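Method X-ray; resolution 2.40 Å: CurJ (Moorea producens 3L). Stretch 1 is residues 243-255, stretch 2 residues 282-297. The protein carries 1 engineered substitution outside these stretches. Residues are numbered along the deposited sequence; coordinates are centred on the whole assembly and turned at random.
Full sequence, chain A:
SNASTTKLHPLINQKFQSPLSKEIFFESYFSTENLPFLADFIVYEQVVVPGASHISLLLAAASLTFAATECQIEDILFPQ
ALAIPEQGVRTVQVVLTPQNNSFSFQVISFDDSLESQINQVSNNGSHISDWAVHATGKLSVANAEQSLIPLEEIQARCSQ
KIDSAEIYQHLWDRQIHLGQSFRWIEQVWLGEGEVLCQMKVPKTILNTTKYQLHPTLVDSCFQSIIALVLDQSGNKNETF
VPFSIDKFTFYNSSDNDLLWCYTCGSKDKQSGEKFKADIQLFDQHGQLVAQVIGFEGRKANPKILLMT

Stretch 1 (243-255) FSIDKFTFYNSSD
Stretch 2, residues 282-297: FDQHGQLVAQVIGFEG

The two stretches run antiparallel as a two-stranded ladder that bends once on each side, and the bends face each other: stretch 1 turns its corner at Asp246, stretch 2 at Ile293 and Gly294. The axes of strands 243-245 and 295-297 approach to 4.8 Å, their N-to-C directions 176° apart; those of 247-250 and 288-292 likewise to 4.8 Å, at 174°. Together the stretches bury 992 Å².

At the first end, Phe243 N (phi/psi -125/-41) and Ser244 N both donate to Glu296 O, at 2.9 and 3.0 Å. Glu296 N returns a bond to Ser244 O at 2.9 Å, setting CA of Ser244 and CA of Glu296 5.2 Å apart. Phe243 is t, its CD1 3.8 Å from OE1 of the extended Glu296 (t, t). Ser244, a p rotamer, brings OG to 3.4 Å from Glu296 CB.

Ile245 (m, t) turns to the other face, where its CG1 lies 3.9 Å from Phe295 CD2 and its CG2 4.1 Å from Val292 CG1, so one side chain bridges the bend with apolar contacts.

At the corner, Asp246 (-70/-50, m) meets Gly294 (73/37). Asp246 N donates to Gly294 O at 3.2 Å. The positive phi favours glycine, and an ideal CB there would sit 1.9 Å from Asp246 OD2, a clash. One water ties the corner together, 2.7 Å from Ser244 OG, donating to Gly294 O at 2.7 Å and weakly to Asp246 OD1 at 3.3 Å.

Beyond it, pairs bonded both ways alternate with non-hydrogen-bonded pairs. Lys247 N donates to Ile293 O and Ile293 N to Lys247 O, both 2.9 Å; Lys247 (t, t, p, t) and Ile293 (m, m) share the face of Thr249 and Gln291. Phe248 (-116/121, t, chi2 -70°) points to the opposite face, its CD2 3.3 Å from CG2 of Val292 (-127/123, t) and its CZ 4.2 Å from Ala290 CB. In this non-hydrogen-bonded pair CA-H...O contacts fill in, Val292 CA lying 3.4 Å from Lys247 O.

Thr249 (-115/126, m) pairs with Gln291 (-145/141, t, t) through Thr249 N to Gln291 O at 2.8 Å and Gln291 N to Thr249 O at 2.9 Å. Small Ala290 lies opposite Phe250 (t), their CA atoms 4.6 Å apart. The ladder closes with Tyr251 N donating to Val289 O at 3.1 Å.

Tyr251 (-95/-58, m, chi2 -86°) then turns the edge of its ring to stretch 2: Ala290 CA and Gln291 CB lie near the ring plane, and Tyr251 CE2 is 3.9 Å from Leu288 CD2. In the loop, Ser254 (t) donates from OG to Asp283 OD1 at 3.1 Å, while its CB rests 3.9 Å from CG2 of Val289 (t).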

# COMPACT_ATOMS: atom_id res chain seq x y z
N PHE A 243 -29.76 -2.72 4.95
CA PHE A 243 -29.69 -1.36 4.45
C PHE A 243 -28.92 -0.41 5.36
O PHE A 243 -28.15 0.42 4.87
CB PHE A 243 -31.11 -0.84 4.22
CG PHE A 243 -31.18 0.58 3.75
CD1 PHE A 243 -31.24 1.63 4.65
CD2 PHE A 243 -31.21 0.86 2.39
CE1 PHE A 243 -31.30 2.94 4.21
CE2 PHE A 243 -31.27 2.18 1.94
CZ PHE A 243 -31.32 3.22 2.86
N SER A 244 -29.10 -0.52 6.68
CA SER A 244 -28.37 0.35 7.59
C SER A 244 -28.24 -0.34 8.94
O SER A 244 -29.03 -1.21 9.29
CB SER A 244 -29.06 1.71 7.74
OG SER A 244 -30.32 1.56 8.37
N ILE A 245 -27.23 0.07 9.71
CA ILE A 245 -26.97 -0.50 11.02
C ILE A 245 -26.56 0.61 11.98
O ILE A 245 -25.60 1.35 11.70
CB ILE A 245 -25.87 -1.58 10.97
CG1 ILE A 245 -26.39 -2.82 10.24
CG2 ILE A 245 -25.42 -1.95 12.36
CD1 ILE A 245 -25.33 -3.84 9.95
N ASP A 246 -27.27 0.74 13.10
CA ASP A 246 -26.89 1.77 14.07
C ASP A 246 -25.57 1.42 14.75
O ASP A 246 -24.66 2.26 14.81
CB ASP A 246 -28.01 1.98 15.09
CG ASP A 246 -29.27 2.55 14.46
OD1 ASP A 246 -29.15 3.25 13.43
OD2 ASP A 246 -30.38 2.29 14.98
N LYS A 247 -25.43 0.20 15.27
CA LYS A 247 -24.16 -0.16 15.89
C LYS A 247 -23.92 -1.67 15.84
O LYS A 247 -24.76 -2.46 16.25
CB LYS A 247 -24.12 0.31 17.35
CG LYS A 247 -22.83 -0.03 18.06
CD LYS A 247 -22.71 0.73 19.36
CE LYS A 247 -23.81 0.32 20.32
NZ LYS A 247 -23.84 1.20 21.52
N PHE A 248 -22.73 -2.05 15.36
CA PHE A 248 -22.28 -3.43 15.34
C PHE A 248 -21.05 -3.55 16.24
O PHE A 248 -20.03 -2.91 15.98
CB PHE A 248 -21.94 -3.86 13.91
CG PHE A 248 -21.58 -5.31 13.78
CD1 PHE A 248 -20.38 -5.79 14.29
CD2 PHE A 248 -22.42 -6.19 13.11
CE1 PHE A 248 -20.05 -7.13 14.16
CE2 PHE A 248 -22.08 -7.52 12.97
CZ PHE A 248 -20.90 -7.99 13.50
N THR A 249 -21.13 -4.39 17.26
CA THR A 249 -20.03 -4.56 18.21
C THR A 249 -19.47 -5.97 18.11
O THR A 249 -20.21 -6.95 18.20
CB THR A 249 -20.48 -4.27 19.64
OG1 THR A 249 -21.11 -2.98 19.69
CG2 THR A 249 -19.29 -4.29 20.59
N PHE A 250 -18.16 -6.04 17.90
CA PHE A 250 -17.40 -7.28 17.94
C PHE A 250 -16.65 -7.33 19.27
O PHE A 250 -15.86 -6.43 19.58
CB PHE A 250 -16.42 -7.35 16.77
CG PHE A 250 -15.44 -8.49 16.85
CD1 PHE A 250 -15.84 -9.80 16.63
CD2 PHE A 250 -14.11 -8.24 17.17
CE1 PHE A 250 -14.92 -10.84 16.70
CE2 PHE A 250 -13.19 -9.28 17.25
CZ PHE A 250 -13.60 -10.58 17.02
N TYR A 251 -16.92 -8.37 20.06
CA TYR A 251 -16.30 -8.56 21.37
C TYR A 251 -15.07 -9.46 21.30
O TYR A 251 -13.97 -9.05 21.69
CB TYR A 251 -17.33 -9.12 22.35
CG TYR A 251 -18.49 -8.18 22.58
CD1 TYR A 251 -18.42 -7.17 23.53
CD2 TYR A 251 -19.65 -8.27 21.81
CE1 TYR A 251 -19.47 -6.30 23.73
CE2 TYR A 251 -20.71 -7.40 22.00
CZ TYR A 251 -20.61 -6.42 22.96
OH TYR A 251 -21.66 -5.55 23.16
N ASN A 252 -15.23 -10.69 20.81
CA ASN A 252 -14.11 -11.60 20.66
C ASN A 252 -14.51 -12.73 19.71
O ASN A 252 -15.69 -13.05 19.58
CB ASN A 252 -13.65 -12.17 22.01
CG ASN A 252 -14.77 -12.88 22.75
OD1 ASN A 252 -15.32 -12.35 23.72
ND2 ASN A 252 -15.11 -14.09 22.31
N SER A 253 -13.51 -13.32 19.06
CA SER A 253 -13.76 -14.40 18.12
C SER A 253 -13.89 -15.72 18.87
O SER A 253 -13.24 -15.95 19.90
CB SER A 253 -12.64 -14.48 17.08
OG SER A 253 -13.10 -15.06 15.87
N SER A 254 -14.74 -16.60 18.35
CA SER A 254 -15.07 -17.87 18.99
C SER A 254 -14.43 -19.05 18.27
O SER A 254 -14.65 -19.24 17.07
CB SER A 254 -16.59 -18.06 19.04
OG SER A 254 -16.93 -19.25 19.73
N ASP A 255 -13.64 -19.84 19.01
CA ASP A 255 -13.19 -21.14 18.52
C ASP A 255 -14.35 -22.11 18.31
O ASP A 255 -14.14 -23.18 17.73
CB ASP A 255 -12.19 -21.74 19.51
CG ASP A 255 -11.72 -23.13 19.11
OD1 ASP A 255 -11.55 -23.38 17.90
OD2 ASP A 255 -11.52 -23.98 20.01
N PHE A 282 -23.91 -15.21 20.29
CA PHE A 282 -23.20 -15.57 21.52
C PHE A 282 -22.78 -17.04 21.52
O PHE A 282 -23.19 -17.85 20.67
CB PHE A 282 -24.02 -15.24 22.78
CG PHE A 282 -25.38 -15.85 22.81
CD1 PHE A 282 -26.43 -15.24 22.15
CD2 PHE A 282 -25.60 -17.03 23.50
CE1 PHE A 282 -27.69 -15.81 22.17
CE2 PHE A 282 -26.86 -17.60 23.52
CZ PHE A 282 -27.91 -16.99 22.86
N ASP A 283 -21.94 -17.34 22.51
CA ASP A 283 -21.22 -18.59 22.71
C ASP A 283 -22.12 -19.71 23.22
O ASP A 283 -23.22 -19.48 23.74
CB ASP A 283 -20.10 -18.39 23.73
CG ASP A 283 -18.78 -18.96 23.26
OD1 ASP A 283 -18.78 -19.69 22.24
OD2 ASP A 283 -17.75 -18.70 23.92
N GLN A 284 -21.60 -20.93 23.10
CA GLN A 284 -22.26 -22.08 23.71
C GLN A 284 -22.40 -21.90 25.21
O GLN A 284 -23.38 -22.37 25.81
CB GLN A 284 -21.45 -23.34 23.42
CG GLN A 284 -22.19 -24.65 23.59
CD GLN A 284 -23.15 -24.90 22.44
OE1 GLN A 284 -24.35 -24.66 22.54
NE2 GLN A 284 -22.60 -25.38 21.32
N HIS A 285 -21.43 -21.24 25.84
CA HIS A 285 -21.46 -20.88 27.25
C HIS A 285 -22.16 -19.56 27.51
O HIS A 285 -22.37 -19.22 28.68
CB HIS A 285 -20.05 -20.85 27.82
CG HIS A 285 -19.32 -22.15 27.68
ND1 HIS A 285 -18.80 -22.58 26.48
CD2 HIS A 285 -19.05 -23.12 28.58
CE1 HIS A 285 -18.23 -23.76 26.65
NE2 HIS A 285 -18.37 -24.11 27.92
N GLY A 286 -22.49 -18.79 26.48
CA GLY A 286 -23.16 -17.52 26.68
C GLY A 286 -22.28 -16.30 26.59
O GLY A 286 -22.78 -15.19 26.76
N GLN A 287 -20.98 -16.47 26.35
CA GLN A 287 -20.14 -15.32 26.09
C GLN A 287 -20.59 -14.63 24.81
O GLN A 287 -20.64 -15.25 23.74
CB GLN A 287 -18.67 -15.73 25.99
CG GLN A 287 -18.01 -15.94 27.35
CD GLN A 287 -16.89 -16.96 27.31
OE1 GLN A 287 -16.95 -17.95 26.57
NE2 GLN A 287 -15.85 -16.73 28.11
N LEU A 288 -20.94 -13.36 24.93
CA LEU A 288 -21.40 -12.59 23.78
C LEU A 288 -20.26 -12.42 22.78
O LEU A 288 -19.20 -11.89 23.12
CB LEU A 288 -21.93 -11.23 24.26
CG LEU A 288 -22.92 -10.45 23.40
CD1 LEU A 288 -24.10 -11.32 23.00
CD2 LEU A 288 -23.38 -9.24 24.19
N VAL A 289 -20.48 -12.90 21.56
CA VAL A 289 -19.48 -12.78 20.50
C VAL A 289 -19.65 -11.48 19.72
O VAL A 289 -18.67 -10.80 19.41
CB VAL A 289 -19.59 -14.01 19.57
CG1 VAL A 289 -18.95 -13.72 18.22
CG2 VAL A 289 -18.96 -15.24 20.22
N ALA A 290 -20.88 -11.11 19.39
CA ALA A 290 -21.14 -9.91 18.60
C ALA A 290 -22.57 -9.47 18.86
O ALA A 290 -23.43 -10.27 19.23
CB ALA A 290 -20.90 -10.15 17.10
N GLN A 291 -22.82 -8.19 18.63
CA GLN A 291 -24.14 -7.63 18.89
C GLN A 291 -24.46 -6.56 17.85
O GLN A 291 -23.59 -5.79 17.45
CB GLN A 291 -24.21 -7.02 20.29
CG GLN A 291 -25.61 -6.60 20.69
CD GLN A 291 -25.66 -6.07 22.11
OE1 GLN A 291 -26.55 -6.43 22.88
NE2 GLN A 291 -24.72 -5.21 22.45
N VAL A 292 -25.72 -6.53 17.42
CA VAL A 292 -26.17 -5.58 16.41
C VAL A 292 -27.38 -4.85 16.96
O VAL A 292 -28.39 -5.49 17.31
CB VAL A 292 -26.52 -6.27 15.08
CG1 VAL A 292 -27.07 -5.25 14.08
CG2 VAL A 292 -25.31 -6.99 14.53
N ILE A 293 -27.29 -3.53 17.02
CA ILE A 293 -28.37 -2.67 17.49
C ILE A 293 -28.82 -1.81 16.33
O ILE A 293 -27.99 -1.18 15.66
CB ILE A 293 -27.90 -1.78 18.67
CG1 ILE A 293 -27.51 -2.64 19.87
CG2 ILE A 293 -28.99 -0.79 19.05
CD1 ILE A 293 -28.68 -3.32 20.53
N GLY A 294 -30.13 -1.78 16.09
CA GLY A 294 -30.66 -0.94 15.04
C GLY A 294 -30.38 -1.45 13.64
O GLY A 294 -30.08 -0.65 12.74
N PHE A 295 -30.43 -2.76 13.44
CA PHE A 295 -30.37 -3.31 12.09
C PHE A 295 -31.65 -2.95 11.35
O PHE A 295 -32.75 -3.21 11.84
CB PHE A 295 -30.19 -4.82 12.13
CG PHE A 295 -30.19 -5.46 10.77
CD1 PHE A 295 -31.39 -5.75 10.13
CD2 PHE A 295 -29.00 -5.77 10.13
CE1 PHE A 295 -31.40 -6.32 8.87
CE2 PHE A 295 -29.01 -6.36 8.88
CZ PHE A 295 -30.20 -6.63 8.25
N GLU A 296 -31.51 -2.36 10.17
CA GLU A 296 -32.65 -2.07 9.31
C GLU A 296 -32.41 -2.67 7.94
O GLU A 296 -31.40 -2.36 7.29
CB GLU A 296 -32.91 -0.57 9.17
CG GLU A 296 -34.13 -0.29 8.29
CD GLU A 296 -34.47 1.18 8.15
OE1 GLU A 296 -34.23 1.74 7.05
OE2 GLU A 296 -34.97 1.79 9.12
N GLY A 297 -33.32 -3.55 7.53
CA GLY A 297 -33.39 -4.03 6.16
C GLY A 297 -34.59 -3.39 5.48
O GLY A 297 -35.55 -3.00 6.14
O HOH W 1 -30.44 1.40 11.05